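Long-range contact in protein interacting with Hsp90 1 (PDB 4CGU), which takes part in pre-rRNA processing and is required for the interaction of NOP58 with snoRNA: residues B[111-123]-B[132-145]. Residues are numbered along the deposited sequence; the frame is centred on the assembly and turned at random.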
loop_
_atom_site.group_PDB
_atom_site.type_symbol
_atom_site.label_atom_id
_atom_site.label_comp_id
_atom_site.label_asym_id
_atom_site.label_seq_id
_atom_site.Cartn_x
_atom_site.Cartn_y
_atom_site.Cartn_z
ATOM N N PHE B 111 7.217 -16.304 7.534
ATOM C CA PHE B 111 6.948 -14.881 7.730
ATOM C C PHE B 111 5.739 -14.431 6.922
ATOM O O PHE B 111 5.760 -14.471 5.692
ATOM C CB PHE B 111 8.146 -14.045 7.280
ATOM C CG PHE B 111 9.343 -14.146 8.179
ATOM C CD1 PHE B 111 9.209 -14.068 9.552
ATOM C CD2 PHE B 111 10.608 -14.302 7.642
ATOM C CE1 PHE B 111 10.318 -14.151 10.374
ATOM C CE2 PHE B 111 11.718 -14.388 8.456
ATOM C CZ PHE B 111 11.573 -14.310 9.824
ATOM N N SER B 112 4.695 -13.985 7.611
ATOM C CA SER B 112 3.545 -13.383 6.942
ATOM C C SER B 112 3.248 -12.010 7.545
ATOM O O SER B 112 2.270 -11.840 8.266
ATOM C CB SER B 112 2.320 -14.297 7.052
ATOM O OG SER B 112 1.166 -13.678 6.513
ATOM N N PRO B 113 4.103 -11.023 7.250
ATOM C CA PRO B 113 3.973 -9.722 7.909
ATOM C C PRO B 113 2.699 -8.981 7.525
ATOM O O PRO B 113 2.165 -9.156 6.428
ATOM C CB PRO B 113 5.203 -8.949 7.413
ATOM C CG PRO B 113 6.151 -9.997 6.920
ATOM C CD PRO B 113 5.276 -11.074 6.365
ATOM N N SER B 114 2.225 -8.150 8.441
ATOM C CA SER B 114 1.055 -7.323 8.200
ATOM C C SER B 114 1.243 -5.972 8.876
ATOM O O SER B 114 1.909 -5.874 9.893
ATOM C CB SER B 114 -0.204 -8.010 8.735
ATOM O OG SER B 114 -0.105 -8.203 10.134
ATOM N N TYR B 115 0.663 -4.924 8.307
ATOM C CA TYR B 115 0.777 -3.601 8.891
ATOM C C TYR B 115 -0.584 -3.111 9.350
ATOM O O TYR B 115 -1.518 -3.024 8.556
ATOM C CB TYR B 115 1.366 -2.610 7.885
ATOM C CG TYR B 115 1.409 -1.189 8.395
ATOM C CD1 TYR B 115 2.252 -0.830 9.437
ATOM C CD2 TYR B 115 0.605 -0.204 7.832
ATOM C CE1 TYR B 115 2.295 0.471 9.904
ATOM C CE2 TYR B 115 0.639 1.099 8.294
ATOM C CZ TYR B 115 1.486 1.430 9.330
ATOM O OH TYR B 115 1.524 2.726 9.787
ATOM N N ASN B 116 -0.678 -2.790 10.635
ATOM C CA ASN B 116 -1.893 -2.247 11.226
ATOM C C ASN B 116 -1.855 -0.714 11.216
ATOM O O ASN B 116 -1.029 -0.107 11.890
ATOM C CB ASN B 116 -2.053 -2.774 12.656
ATOM C CG ASN B 116 -3.408 -2.443 13.250
ATOM O OD1 ASN B 116 -3.727 -1.276 13.486
ATOM N ND2 ASN B 116 -4.215 -3.469 13.490
ATOM N N PHE B 117 -2.752 -0.097 10.453
ATOM C CA PHE B 117 -2.698 1.345 10.214
ATOM C C PHE B 117 -2.891 2.192 11.474
ATOM O O PHE B 117 -2.136 3.134 11.715
ATOM C CB PHE B 117 -3.729 1.760 9.153
ATOM C CG PHE B 117 -3.594 1.023 7.842
ATOM C CD1 PHE B 117 -2.648 1.410 6.907
ATOM C CD2 PHE B 117 -4.430 -0.040 7.540
ATOM C CE1 PHE B 117 -2.527 0.739 5.704
ATOM C CE2 PHE B 117 -4.321 -0.707 6.339
ATOM C CZ PHE B 117 -3.355 -0.319 5.421
ATOM N N ALA B 118 -3.906 1.863 12.265
ATOM C CA ALA B 118 -4.238 2.644 13.456
ATOM C C ALA B 118 -3.205 2.481 14.563
ATOM O O ALA B 118 -2.905 3.427 15.282
ATOM C CB ALA B 118 -5.633 2.274 13.970
ATOM N N GLU B 119 -2.656 1.278 14.691
ATOM C CA GLU B 119 -1.652 1.011 15.710
ATOM C C GLU B 119 -0.282 1.494 15.265
ATOM O O GLU B 119 0.581 1.777 16.096
ATOM C CB GLU B 119 -1.575 -0.483 16.003
ATOM C CG GLU B 119 -2.807 -1.075 16.657
ATOM C CD GLU B 119 -2.730 -2.583 16.713
ATOM O OE1 GLU B 119 -1.748 -3.139 16.176
ATOM O OE2 GLU B 119 -3.641 -3.218 17.282
ATOM N N ASN B 120 -0.096 1.593 13.951
ATOM C CA ASN B 120 1.220 1.836 13.371
ATOM C C ASN B 120 2.213 0.763 13.842
ATOM O O ASN B 120 3.335 1.060 14.253
ATOM C CB ASN B 120 1.712 3.254 13.684
ATOM C CG ASN B 120 2.937 3.641 12.871
ATOM O OD1 ASN B 120 3.078 3.255 11.712
ATOM N ND2 ASN B 120 3.832 4.401 13.482
ATOM N N ILE B 121 1.774 -0.490 13.782
ATOM C CA ILE B 121 2.605 -1.625 14.161
ATOM C C ILE B 121 2.769 -2.582 12.990
ATOM O O ILE B 121 1.791 -2.961 12.342
ATOM C CB ILE B 121 1.981 -2.427 15.327
ATOM C CG1 ILE B 121 1.965 -1.609 16.619
ATOM C CG2 ILE B 121 2.731 -3.736 15.543
ATOM C CD1 ILE B 121 1.349 -2.361 17.790
ATOM N N LEU B 122 4.010 -2.968 12.722
ATOM C CA LEU B 122 4.294 -3.975 11.718
ATOM C C LEU B 122 4.460 -5.330 12.386
ATOM O O LEU B 122 5.457 -5.586 13.044
ATOM C CB LEU B 122 5.565 -3.618 10.945
ATOM C CG LEU B 122 5.966 -4.635 9.873
ATOM C CD1 LEU B 122 4.874 -4.775 8.817
ATOM C CD2 LEU B 122 7.277 -4.239 9.227
ATOM N N TYR B 123 3.469 -6.194 12.226
ATOM C CA TYR B 123 3.534 -7.540 12.762
ATOM C C TYR B 123 4.337 -8.394 11.808
ATOM O O TYR B 123 4.179 -8.283 10.596
ATOM C CB TYR B 123 2.124 -8.102 12.953
ATOM C CG TYR B 123 1.365 -7.363 14.030
ATOM C CD1 TYR B 123 1.471 -7.742 15.367
ATOM C CD2 TYR B 123 0.567 -6.268 13.718
ATOM C CE1 TYR B 123 0.789 -7.057 16.362
ATOM C CE2 TYR B 123 -0.123 -5.582 14.703
ATOM C CZ TYR B 123 -0.006 -5.978 16.022
ATOM O OH TYR B 123 -0.686 -5.287 16.999
ATOM N N LEU B 132 6.260 1.017 14.961
ATOM C CA LEU B 132 7.095 1.924 14.188
ATOM C C LEU B 132 7.162 3.275 14.883
ATOM O O LEU B 132 6.189 3.691 15.509
ATOM C CB LEU B 132 6.549 2.072 12.768
ATOM C CG LEU B 132 6.396 0.769 11.976
ATOM C CD1 LEU B 132 5.958 1.070 10.556
ATOM C CD2 LEU B 132 7.691 -0.034 11.979
ATOM N N PRO B 133 8.313 3.960 14.783
ATOM C CA PRO B 133 8.489 5.279 15.400
ATOM C C PRO B 133 7.371 6.212 14.953
ATOM O O PRO B 133 6.974 6.169 13.789
ATOM C CB PRO B 133 9.828 5.754 14.836
ATOM C CG PRO B 133 10.541 4.509 14.450
ATOM C CD PRO B 133 9.481 3.569 13.977
ATOM N N ARG B 134 6.867 7.032 15.867
ATOM C CA ARG B 134 5.686 7.841 15.598
ATOM C C ARG B 134 5.989 9.070 14.750
ATOM O O ARG B 134 5.077 9.698 14.216
ATOM C CB ARG B 134 5.018 8.258 16.911
ATOM C CG ARG B 134 5.933 9.035 17.837
ATOM C CD ARG B 134 5.264 9.299 19.167
ATOM N NE ARG B 134 4.679 8.082 19.717
ATOM C CZ ARG B 134 4.275 7.952 20.976
ATOM N NH1 ARG B 134 4.404 8.967 21.819
ATOM N NH2 ARG B 134 3.750 6.808 21.390
ATOM N N ASP B 135 7.267 9.406 14.617
ATOM C CA ASP B 135 7.665 10.604 13.882
ATOM C C ASP B 135 7.946 10.332 12.406
ATOM O O ASP B 135 8.571 11.147 11.730
ATOM C CB ASP B 135 8.902 11.242 14.522
ATOM C CG ASP B 135 10.156 10.403 14.335
ATOM O OD1 ASP B 135 10.094 9.175 14.546
ATOM O OD2 ASP B 135 11.204 10.974 13.970
ATOM N N ILE B 136 7.490 9.187 11.909
ATOM C CA ILE B 136 7.738 8.796 10.524
ATOM C C ILE B 136 6.439 8.626 9.740
ATOM O O ILE B 136 5.507 7.979 10.213
ATOM C CB ILE B 136 8.543 7.480 10.462
ATOM C CG1 ILE B 136 10.026 7.748 10.697
ATOM C CG2 ILE B 136 8.361 6.784 9.127
ATOM C CD1 ILE B 136 10.854 6.488 10.755
ATOM N N VAL B 137 6.377 9.210 8.548
ATOM C CA VAL B 137 5.247 8.959 7.659
ATOM C C VAL B 137 5.354 7.543 7.098
ATOM O O VAL B 137 6.379 7.155 6.544
ATOM C CB VAL B 137 5.113 10.029 6.535
ATOM C CG1 VAL B 137 4.995 11.413 7.148
ATOM C CG2 VAL B 137 6.281 9.973 5.551
ATOM N N VAL B 138 4.309 6.750 7.287
ATOM C CA VAL B 138 4.352 5.367 6.839
ATOM C C VAL B 138 3.340 5.105 5.738
ATOM O O VAL B 138 2.135 5.231 5.940
ATOM C CB VAL B 138 4.120 4.377 7.996
ATOM C CG1 VAL B 138 4.158 2.939 7.477
ATOM C CG2 VAL B 138 5.155 4.592 9.091
ATOM N N ASN B 139 3.854 4.751 4.567
ATOM C CA ASN B 139 3.030 4.315 3.454
ATOM C C ASN B 139 3.252 2.822 3.250
ATOM O O ASN B 139 4.341 2.404 2.853
ATOM C CB ASN B 139 3.407 5.094 2.193
ATOM C CG ASN B 139 2.426 4.886 1.055
ATOM O OD1 ASN B 139 1.725 3.874 0.991
ATOM N ND2 ASN B 139 2.382 5.847 0.134
ATOM N N ALA B 140 2.217 2.028 3.524
ATOM C CA ALA B 140 2.305 0.568 3.459
ATOM C C ALA B 140 2.779 0.068 2.106
ATOM O O ALA B 140 3.357 -1.017 1.994
ATOM C CB ALA B 140 0.961 -0.068 3.812
ATOM N N ALA B 141 2.528 0.864 1.074
ATOM C CA ALA B 141 3.004 0.554 -0.262
ATOM C C ALA B 141 4.528 0.631 -0.336
ATOM O O ALA B 141 5.146 -0.050 -1.147
ATOM C CB ALA B 141 2.372 1.501 -1.282
ATOM N N ASP B 142 5.127 1.454 0.524
ATOM C CA ASP B 142 6.564 1.722 0.465
ATOM C C ASP B 142 7.373 0.904 1.468
ATOM O O ASP B 142 8.602 0.993 1.497
ATOM C CB ASP B 142 6.847 3.211 0.682
ATOM C CG ASP B 142 6.263 4.084 -0.416
ATOM O OD1 ASP B 142 5.997 3.555 -1.515
ATOM O OD2 ASP B 142 6.077 5.298 -0.179
ATOM N N ILE B 143 6.690 0.120 2.296
ATOM C CA ILE B 143 7.388 -0.771 3.214
ATOM C C ILE B 143 8.040 -1.894 2.426
ATOM O O ILE B 143 7.355 -2.748 1.870
ATOM C CB ILE B 143 6.439 -1.369 4.266
ATOM C CG1 ILE B 143 5.751 -0.248 5.052
ATOM C CG2 ILE B 143 7.204 -2.329 5.200
ATOM C CD1 ILE B 143 4.717 -0.741 6.046
ATOM N N LYS B 144 9.368 -1.882 2.365
ATOM C CA LYS B 144 10.104 -2.893 1.615
ATOM C C LYS B 144 10.703 -3.918 2.560
ATOM O O LYS B 144 11.466 -3.566 3.456
ATOM C CB LYS B 144 11.215 -2.248 0.781
ATOM C CG LYS B 144 10.713 -1.228 -0.227
ATOM C CD LYS B 144 9.736 -1.869 -1.206
ATOM C CE LYS B 144 8.965 -0.823 -1.999
ATOM N NZ LYS B 144 7.507 -1.154 -2.047
ATOM N N ILE B 145 10.361 -5.184 2.349
ATOM C CA ILE B 145 10.877 -6.269 3.176
ATOM C C ILE B 145 11.620 -7.311 2.341
ATOM O O ILE B 145 11.036 -7.956 1.471
ATOM C CB ILE B 145 9.742 -6.976 3.942
ATOM C CG1 ILE B 145 8.959 -5.974 4.795
ATOM C CG2 ILE B 145 10.302 -8.091 4.807
ATOM C CD1 ILE B 145 7.855 -6.606 5.615
HETATM O O HOH W 1 3.890 2.683 17.275
#
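The Tyr115 ring has Ile143 CD1 over one face, 4.0 Å above the plane and offset toward the rim. The backbone N of Phe117 lies over the opposite face. Asn120 OD1 and Phe117 CE1 sit at its edge, in plane. CG of Tyr115 is anti to the backbone N (chi1 175°), which carries the ring over to residues 132-145. There Leu132 CD1 comes within 3.8 Å of Tyr115 CE1, and Val138 CG1 within 3.6 Å of Tyr115 CZ. Ala140 CB touches both Tyr115 and Phe117. Tyr115 OH donates to Asn120 OD1 at 2.5 Å, with the donor tilted 22° from the carbonyl plane. The Asn120 and Leu132 side chains cross at about a right angle. The backbone O of Asn120 accepts a nearly straight bond from Leu132 N (3.0 Å, 168°). Further along, Ile145 CD1 meets Pro113 CB at 4.0 Å. A phenylalanine in place of Tyr115 would probably leave Asn120 OD1 without this donor and the amide freer to turn. The contact packs Pro113 and the 114-123 hairpin against residues 132-143 and the start of strand 144-148, within the CS domain of Pih1. Its chemistry is mainly apolar; one backbone hydrogen bond joins the segments, and the Tyr115-Asn120 bond holds the amide beside it.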